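Local coordinates for protein sulfoquinovosidase (Escherichia coli, PDB 5AEG) that hydrolyses sulfoquinovosyl diacylglycerides and sulfoquinovosyl glycerol, releasing sulfoquinovose for breakdown through sulfoglycolysis, at residues Asp472-Val475 and Asp480-Leu483. Sequence-based numbering, arbitrary orientation.
With CA (calcium ion), chain D.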
loop_
_atom_site.group_PDB
_atom_site.type_symbol
_atom_site.label_atom_id
_atom_site.label_comp_id
_atom_site.label_asym_id
_atom_site.label_seq_id
_atom_site.Cartn_x
_atom_site.Cartn_y
_atom_site.Cartn_z
ATOM N N ASP A 472 -7.942 -3.218 -5.182
ATOM C CA ASP A 472 -9.371 -3.600 -5.518
ATOM C C ASP A 472 -10.262 -3.289 -4.380
ATOM O O ASP A 472 -10.282 -4.003 -3.415
ATOM C CB ASP A 472 -9.541 -5.109 -5.848
ATOM C CG ASP A 472 -8.967 -6.095 -4.696
ATOM O OD1 ASP A 472 -7.686 -5.994 -4.646
ATOM O OD2 ASP A 472 -9.680 -6.891 -3.857
ATOM N N GLN A 473 -11.034 -2.175 -4.485
ATOM C CA GLN A 473 -12.200 -2.011 -3.653
ATOM C C GLN A 473 -13.426 -2.592 -4.397
ATOM O O GLN A 473 -13.470 -2.605 -5.611
ATOM C CB GLN A 473 -12.536 -0.489 -3.410
ATOM C CG GLN A 473 -11.665 0.076 -2.303
ATOM C CD GLN A 473 -10.261 0.294 -2.768
ATOM O OE1 GLN A 473 -10.030 1.083 -3.676
ATOM N NE2 GLN A 473 -9.300 -0.429 -2.183
ATOM N N ASN A 474 -14.375 -3.071 -3.639
ATOM C CA ASN A 474 -15.677 -3.338 -4.186
ATOM C C ASN A 474 -16.291 -2.049 -4.733
ATOM O O ASN A 474 -16.062 -0.967 -4.176
ATOM C CB ASN A 474 -16.606 -3.892 -3.126
ATOM C CG ASN A 474 -16.253 -5.366 -2.688
ATOM O OD1 ASN A 474 -15.427 -6.043 -3.292
ATOM N ND2 ASN A 474 -16.857 -5.807 -1.601
ATOM N N VAL A 475 -17.219 -2.201 -5.675
ATOM C CA VAL A 475 -18.081 -1.075 -6.097
ATOM C C VAL A 475 -19.253 -0.942 -5.139
ATOM O O VAL A 475 -20.416 -0.982 -5.546
ATOM C CB VAL A 475 -18.487 -1.215 -7.590
ATOM C CG1 VAL A 475 -17.249 -1.086 -8.469
ATOM C CG2 VAL A 475 -19.283 -2.477 -7.921
ATOM N N ASP A 480 -15.328 -2.201 5.098
ATOM C CA ASP A 480 -14.100 -2.993 4.967
ATOM C C ASP A 480 -13.589 -3.175 3.539
ATOM O O ASP A 480 -12.436 -3.554 3.356
ATOM C CB ASP A 480 -14.295 -4.380 5.599
ATOM C CG ASP A 480 -14.584 -4.279 7.088
ATOM O OD1 ASP A 480 -13.663 -4.022 7.825
ATOM O OD2 ASP A 480 -15.735 -4.431 7.484
ATOM N N ASP A 481 -14.423 -2.909 2.541
ATOM C CA ASP A 481 -13.960 -3.009 1.195
ATOM C C ASP A 481 -14.524 -2.028 0.231
ATOM O O ASP A 481 -14.375 -2.145 -0.995
ATOM C CB ASP A 481 -14.129 -4.478 0.721
ATOM C CG ASP A 481 -13.065 -4.936 -0.282
ATOM O OD1 ASP A 481 -12.068 -4.259 -0.672
ATOM O OD2 ASP A 481 -13.184 -6.090 -0.782
ATOM N N GLY A 482 -15.092 -0.945 0.746
ATOM C CA GLY A 482 -15.694 0.058 -0.152
ATOM C C GLY A 482 -14.894 1.331 -0.110
ATOM O O GLY A 482 -13.699 1.363 0.277
ATOM N N LEU A 483 -15.504 2.408 -0.551
ATOM C CA LEU A 483 -14.862 3.722 -0.533
ATOM C C LEU A 483 -14.118 4.046 0.798
ATOM O O LEU A 483 -12.985 4.509 0.763
ATOM C CB LEU A 483 -15.871 4.839 -0.918
ATOM C CG LEU A 483 -15.381 6.260 -1.185
ATOM C CD1 LEU A 483 -16.528 6.972 -1.944
ATOM C CD2 LEU A 483 -15.133 7.048 0.099
HETATM CA CA CA D . -11.015 -5.890 -2.130
HETATM O O HOH W 1 -10.584 -2.090 0.039
HETATM O O HOH W 2 -12.757 -6.086 -3.749
#
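Asp472 and Asp481 meet through a calcium ion. Asp481 grips it with both carboxylate oxygens, OD1 at 2.4 Å and OD2 at 2.6 Å from the metal, while Asp472 chelates it with its backbone O and its side-chain OD2. With chi1 at 54°, the Asp472 carboxylate stays beside its own carbonyl and can bring OD2 to the same ion. Water 2 is a further ligand, and Gln153 OE1 and Gly154 O, from the loop after strand 145-148, complete a sevenfold shell.

Hydrogen bonds tie the backbone and the outer sphere. Asn474 N donates to Asp481 O over 2.8 Å. Asn474 OD1 accepts from the metal-bound water 2, the two oxygens 2.7 Å apart, and ND2 turns to Asp476 OD2. Water 1 forms a second bridge: it takes a hydrogen from Gln473 NE2 and gives one to Asp481 OD1. Gln473 NE2 also binds Ala470 O, and Asp481 OD2 accepts a hydrogen bond from Gly156 N.

Van der Waals contact adds to this where the bent Gln473 chain lays CG against Gly482 O at 3.5 Å. The side chains of Asn474 and Asp481 cross at about a right angle, with the amide and carboxylate planes 46° apart; their acceptors OD1 and OD2 lie 3.4 Å apart without a hydrogen bond, and water 2 links Asn474 to the metal instead. An alanine in place of Asn474 would probably take from water 2 the OD1 acceptor that orients it, though calcium would still hold it, and leave Asp476 OD2 without its amide donor.

Both segments belong to one loop of the TIM-barrel domain, between strand 468-469 and helix 486-495. Calcium draws the two aspartates onto one metal and fastens this loop to that of Gln153 and Gly154; since Asp472 is also the inferred proton donor, the metal holds an active-site residue directly, consistent with a role in positioning it.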